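PDB 1RV9: conserved hypothetical protein NMB0706 from Neisseria meningitidis, which is of unknown function but belongs to the YfiH (laccase-domain) family and probably acts as an enzyme, perhaps on purine nucleosides as its relatives do. Local coordinates for residues C118-A132 against M153-A167. Numbering follows the deposited sequence.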
loop_
_atom_site.group_PDB
_atom_site.type_symbol
_atom_site.label_atom_id
_atom_site.label_comp_id
_atom_site.label_asym_id
_atom_site.label_seq_id
_atom_site.Cartn_x
_atom_site.Cartn_y
_atom_site.Cartn_z
ATOM N N CYS A 118 -4.005 -2.815 5.803
ATOM C CA CYS A 118 -4.089 -1.448 5.301
ATOM C C CYS A 118 -3.914 -1.431 3.790
ATOM O O CYS A 118 -3.295 -2.320 3.211
ATOM C CB CYS A 118 -3.049 -0.555 5.979
ATOM S SG CYS A 118 -3.430 -0.221 7.718
ATOM N N LEU A 119 -4.453 -0.403 3.150
ATOM C CA LEU A 119 -4.400 -0.311 1.701
ATOM C C LEU A 119 -3.118 0.222 1.073
ATOM O O LEU A 119 -2.696 1.337 1.368
ATOM C CB LEU A 119 -5.566 0.548 1.207
ATOM C CG LEU A 119 -5.632 0.783 -0.302
ATOM C CD1 LEU A 119 -6.013 -0.513 -1.012
ATOM C CD2 LEU A 119 -6.648 1.881 -0.597
ATOM N N PRO A 120 -2.475 -0.581 0.207
ATOM C CA PRO A 120 -1.251 -0.133 -0.458
ATOM C C PRO A 120 -1.705 0.444 -1.797
ATOM O O PRO A 120 -2.539 -0.156 -2.475
ATOM C CB PRO A 120 -0.445 -1.423 -0.669
ATOM C CG PRO A 120 -1.322 -2.556 -0.133
ATOM C CD PRO A 120 -2.717 -2.010 -0.049
ATOM N N VAL A 121 -1.192 1.608 -2.174
ATOM C CA VAL A 121 -1.565 2.188 -3.462
ATOM C C VAL A 121 -0.307 2.528 -4.252
ATOM O O VAL A 121 0.575 3.231 -3.758
ATOM C CB VAL A 121 -2.410 3.473 -3.301
ATOM C CG1 VAL A 121 -2.841 3.990 -4.681
ATOM C CG2 VAL A 121 -3.628 3.186 -2.441
ATOM N N LEU A 122 -0.216 2.007 -5.473
ATOM C CA LEU A 122 0.933 2.281 -6.330
ATOM C C LEU A 122 0.489 3.245 -7.419
ATOM O O LEU A 122 -0.665 3.206 -7.842
ATOM C CB LEU A 122 1.445 0.994 -6.973
ATOM C CG LEU A 122 1.826 -0.139 -6.015
ATOM C CD1 LEU A 122 2.349 -1.315 -6.835
ATOM C CD2 LEU A 122 2.885 0.341 -5.027
ATOM N N PHE A 123 1.404 4.103 -7.866
ATOM C CA PHE A 123 1.103 5.095 -8.903
ATOM C C PHE A 123 2.176 5.133 -9.983
ATOM O O PHE A 123 3.344 4.859 -9.723
ATOM C CB PHE A 123 1.069 6.510 -8.314
ATOM C CG PHE A 123 0.007 6.743 -7.281
ATOM C CD1 PHE A 123 -1.206 7.331 -7.631
ATOM C CD2 PHE A 123 0.248 6.455 -5.941
ATOM C CE1 PHE A 123 -2.159 7.637 -6.658
ATOM C CE2 PHE A 123 -0.697 6.756 -4.963
ATOM C CZ PHE A 123 -1.903 7.351 -5.323
ATOM N N CYS A 124 1.772 5.505 -11.193
ATOM C CA CYS A 124 2.718 5.682 -12.291
ATOM C C CYS A 124 1.985 6.486 -13.353
ATOM O O CYS A 124 0.769 6.647 -13.271
ATOM C CB CYS A 124 3.188 4.339 -12.869
ATOM S SG CYS A 124 2.073 3.527 -14.049
ATOM N N ASP A 125 2.723 7.023 -14.317
ATOM C CA ASP A 125 2.089 7.763 -15.403
ATOM C C ASP A 125 2.166 6.893 -16.657
ATOM O O ASP A 125 2.978 5.968 -16.731
ATOM C CB ASP A 125 2.759 9.135 -15.603
ATOM C CG ASP A 125 4.220 9.042 -15.981
ATOM O OD1 ASP A 125 4.899 8.092 -15.543
ATOM O OD2 ASP A 125 4.699 9.944 -16.707
ATOM N N ARG A 126 1.302 7.173 -17.627
ATOM C CA ARG A 126 1.244 6.391 -18.862
ATOM C C ARG A 126 2.567 6.307 -19.614
ATOM O O ARG A 126 2.876 5.276 -20.217
ATOM C CB ARG A 126 0.169 6.967 -19.791
ATOM C CG ARG A 126 -1.228 7.016 -19.183
ATOM C CD ARG A 126 -1.953 5.672 -19.244
ATOM N NE ARG A 126 -3.220 5.728 -18.515
ATOM C CZ ARG A 126 -4.155 4.779 -18.541
ATOM N NH1 ARG A 126 -3.980 3.682 -19.268
ATOM N NH2 ARG A 126 -5.266 4.926 -17.831
ATOM N N ALA A 127 3.346 7.384 -19.577
ATOM C CA ALA A 127 4.627 7.434 -20.281
ATOM C C ALA A 127 5.782 6.784 -19.528
ATOM O O ALA A 127 6.864 6.600 -20.082
ATOM C CB ALA A 127 4.976 8.881 -20.615
ATOM N N GLY A 128 5.556 6.447 -18.261
ATOM C CA GLY A 128 6.598 5.812 -17.475
ATOM C C GLY A 128 7.759 6.718 -17.110
ATOM O O GLY A 128 8.917 6.401 -17.398
ATOM N N THR A 129 7.461 7.846 -16.473
ATOM C CA THR A 129 8.515 8.774 -16.067
ATOM C C THR A 129 8.525 8.979 -14.554
ATOM O O THR A 129 9.459 9.560 -14.008
ATOM C CB THR A 129 8.352 10.155 -16.729
ATOM O OG1 THR A 129 7.239 10.839 -16.143
ATOM C CG2 THR A 129 8.124 10.005 -18.232
ATOM N N ALA A 130 7.488 8.503 -13.877
ATOM C CA ALA A 130 7.408 8.657 -12.429
ATOM C C ALA A 130 6.555 7.568 -11.795
ATOM O O ALA A 130 5.579 7.110 -12.387
ATOM C CB ALA A 130 6.835 10.030 -12.082
ATOM N N VAL A 131 6.946 7.150 -10.595
ATOM C CA VAL A 131 6.216 6.130 -9.849
ATOM C C VAL A 131 6.120 6.548 -8.386
ATOM O O VAL A 131 6.796 7.485 -7.951
ATOM C CB VAL A 131 6.913 4.744 -9.914
ATOM C CG1 VAL A 131 6.965 4.256 -11.347
ATOM C CG2 VAL A 131 8.313 4.832 -9.322
ATOM N N ALA A 132 5.264 5.865 -7.636
ATOM C CA ALA A 132 5.091 6.157 -6.219
ATOM C C ALA A 132 4.335 5.037 -5.525
ATOM O O ALA A 132 3.607 4.277 -6.159
ATOM C CB ALA A 132 4.337 7.476 -6.035
ATOM N N MET A 153 4.303 13.777 -7.263
ATOM C CA MET A 153 4.730 13.157 -8.514
ATOM C C MET A 153 4.941 14.162 -9.638
ATOM O O MET A 153 5.710 13.915 -10.568
ATOM C CB MET A 153 3.713 12.105 -8.950
ATOM C CG MET A 153 3.677 10.896 -8.036
ATOM S SD MET A 153 2.531 9.646 -8.616
ATOM C CE MET A 153 3.474 8.943 -9.970
ATOM N N LYS A 154 4.245 15.288 -9.551
ATOM C CA LYS A 154 4.358 16.349 -10.544
ATOM C C LYS A 154 4.061 15.943 -11.981
ATOM O O LYS A 154 4.719 16.404 -12.915
ATOM C CB LYS A 154 5.746 16.980 -10.482
ATOM C CG LYS A 154 6.061 17.646 -9.163
ATOM C CD LYS A 154 7.348 18.442 -9.273
ATOM C CE LYS A 154 7.732 19.073 -7.948
ATOM N NZ LYS A 154 8.138 18.051 -6.947
ATOM N N VAL A 155 3.081 15.069 -12.156
ATOM C CA VAL A 155 2.671 14.652 -13.487
ATOM C C VAL A 155 1.166 14.875 -13.541
ATOM O O VAL A 155 0.491 14.840 -12.512
ATOM C CB VAL A 155 3.009 13.167 -13.768
ATOM C CG1 VAL A 155 4.494 13.023 -14.072
ATOM C CG2 VAL A 155 2.638 12.310 -12.577
ATOM N N PRO A 156 0.620 15.130 -14.736
ATOM C CA PRO A 156 -0.822 15.361 -14.881
ATOM C C PRO A 156 -1.651 14.209 -14.325
ATOM O O PRO A 156 -1.459 13.061 -14.712
ATOM C CB PRO A 156 -0.997 15.507 -16.389
ATOM C CG PRO A 156 0.318 16.082 -16.822
ATOM C CD PRO A 156 1.302 15.252 -16.035
ATOM N N PRO A 157 -2.593 14.503 -13.417
ATOM C CA PRO A 157 -3.416 13.430 -12.855
ATOM C C PRO A 157 -4.083 12.549 -13.911
ATOM O O PRO A 157 -4.205 11.342 -13.729
ATOM C CB PRO A 157 -4.431 14.187 -12.005
ATOM C CG PRO A 157 -3.626 15.349 -11.507
ATOM C CD PRO A 157 -2.884 15.788 -12.756
ATOM N N VAL A 158 -4.506 13.148 -15.021
ATOM C CA VAL A 158 -5.172 12.386 -16.068
ATOM C C VAL A 158 -4.231 11.356 -16.695
ATOM O O VAL A 158 -4.678 10.345 -17.243
ATOM C CB VAL A 158 -5.740 13.324 -17.170
ATOM C CG1 VAL A 158 -4.631 13.795 -18.091
ATOM C CG2 VAL A 158 -6.829 12.611 -17.943
ATOM N N GLU A 159 -2.929 11.609 -16.603
ATOM C CA GLU A 159 -1.943 10.692 -17.160
ATOM C C GLU A 159 -1.498 9.683 -16.109
ATOM O O GLU A 159 -0.668 8.817 -16.380
ATOM C CB GLU A 159 -0.735 11.466 -17.689
ATOM C CG GLU A 159 -1.112 12.522 -18.719
ATOM C CD GLU A 159 0.057 12.964 -19.573
ATOM O OE1 GLU A 159 0.546 12.143 -20.379
ATOM O OE2 GLU A 159 0.488 14.130 -19.442
ATOM N N MET A 160 -2.057 9.798 -14.908
ATOM C CA MET A 160 -1.718 8.885 -13.822
ATOM C C MET A 160 -2.647 7.690 -13.748
ATOM O O MET A 160 -3.810 7.750 -14.149
ATOM C CB MET A 160 -1.806 9.577 -12.464
ATOM C CG MET A 160 -0.764 10.612 -12.166
ATOM S SD MET A 160 -1.027 11.153 -10.469
ATOM C CE MET A 160 0.218 12.418 -10.324
ATOM N N MET A 161 -2.122 6.595 -13.220
ATOM C CA MET A 161 -2.923 5.410 -13.008
ATOM C C MET A 161 -2.533 4.933 -11.616
ATOM O O MET A 161 -1.384 5.089 -11.199
ATOM C CB MET A 161 -2.662 4.339 -14.075
ATOM C CG MET A 161 -1.268 3.770 -14.131
ATOM S SD MET A 161 -1.132 2.573 -15.489
ATOM C CE MET A 161 -0.802 3.634 -16.811
ATOM N N ALA A 162 -3.503 4.397 -10.890
ATOM C CA ALA A 162 -3.261 3.921 -9.537
ATOM C C ALA A 162 -3.650 2.463 -9.409
ATOM O O ALA A 162 -4.608 2.007 -10.036
ATOM C CB ALA A 162 -4.056 4.758 -8.541
ATOM N N TYR A 163 -2.895 1.726 -8.603
ATOM C CA TYR A 163 -3.183 0.321 -8.389
ATOM C C TYR A 163 -3.509 0.098 -6.923
ATOM O O TYR A 163 -2.739 0.482 -6.040
ATOM C CB TYR A 163 -1.983 -0.545 -8.777
ATOM C CG TYR A 163 -2.256 -2.026 -8.667
ATOM C CD1 TYR A 163 -3.064 -2.677 -9.597
ATOM C CD2 TYR A 163 -1.718 -2.775 -7.621
ATOM C CE1 TYR A 163 -3.331 -4.042 -9.488
ATOM C CE2 TYR A 163 -1.977 -4.134 -7.503
ATOM C CZ TYR A 163 -2.782 -4.761 -8.438
ATOM O OH TYR A 163 -3.031 -6.111 -8.321
ATOM N N LEU A 164 -4.661 -0.510 -6.669
ATOM C CA LEU A 164 -5.078 -0.801 -5.307
ATOM C C LEU A 164 -4.554 -2.194 -4.970
ATOM O O LEU A 164 -5.016 -3.196 -5.522
ATOM C CB LEU A 164 -6.603 -0.764 -5.198
ATOM C CG LEU A 164 -7.254 0.533 -5.688
ATOM C CD1 LEU A 164 -8.767 0.432 -5.512
ATOM C CD2 LEU A 164 -6.700 1.726 -4.922
ATOM N N GLY A 165 -3.580 -2.241 -4.068
ATOM C CA GLY A 165 -2.986 -3.502 -3.671
ATOM C C GLY A 165 -3.861 -4.305 -2.731
ATOM O O GLY A 165 -4.969 -3.888 -2.399
ATOM N N PRO A 166 -3.379 -5.467 -2.271
ATOM C CA PRO A 166 -4.145 -6.323 -1.362
ATOM C C PRO A 166 -4.415 -5.662 -0.015
ATOM O O PRO A 166 -3.487 -5.252 0.676
ATOM C CB PRO A 166 -3.267 -7.568 -1.244
ATOM C CG PRO A 166 -1.885 -7.013 -1.374
ATOM C CD PRO A 166 -2.028 -6.013 -2.503
ATOM N N ALA A 167 -5.691 -5.556 0.347
ATOM C CA ALA A 167 -6.081 -4.947 1.613
ATOM C C ALA A 167 -7.244 -5.718 2.214
ATOM O O ALA A 167 -7.730 -6.690 1.630
ATOM C CB ALA A 167 -6.486 -3.488 1.393
HETATM O O HOH W 1 -2.724 -4.916 3.186
HETATM O O HOH W 2 -4.429 7.471 -16.818
HETATM O O HOH W 3 2.080 10.049 -19.297
#
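Met-153 SD lies 3.5 Å from Phe-123 CB, the two side chains crossing at about a right angle. The sulfur sits 4.9 Å from the centroid of the Phe-123 ring and 45° off its normal, an oblique Met-aromatic contact. A bend at the last torsion of Met-153 (chi3 76°) turns CE back toward Ala-130, while SD also rests on Ala-132 CB. Farther round the same ring, Phe-123 CE1 meets Ala-162 CB at 3.9 Å; Leu-214 touches both residues. On the other face of the sheet, Met-161 CG packs 3.4 Å from Cys-124 SG, and its methyl CE covers one face of the Arg-126 guanidinium.

Strands 119-125 and 160-164 are antiparallel neighbours, their axes approaching to 4.5 Å with N-to-C directions 157° apart. Their mixed sheet has helices 145-153 and 206-217 on the Phe-123 face and strand 248-254 of a second sheet on the Leu-122 face, the layering of an alpha-beta-beta-alpha fold. Reciprocal N-H...O bonds define the hydrogen-bonded pairs Leu-122/Tyr-163 and Cys-124/Met-161, and Gly-165 N to Pro-120 O (2.8 Å) extends the pairing past the end of strand 160-164.

Beyond the strands, Arg-126 N donates to Glu-159 O, and water 2 joins Arg-126 NE, in the guanidinium plane, to the carbonyls of Val-158 and Met-160. The type I turn 125-128 is braced by Asp-125: OD1 takes Thr-129 N on its syn lone pair (2.7 Å) and Ala-130 N from above the carboxylate plane, while OD2 accepts Thr-129 OG1. At the opposite end, water 1 donates to both Cys-118 O and Pro-166 O.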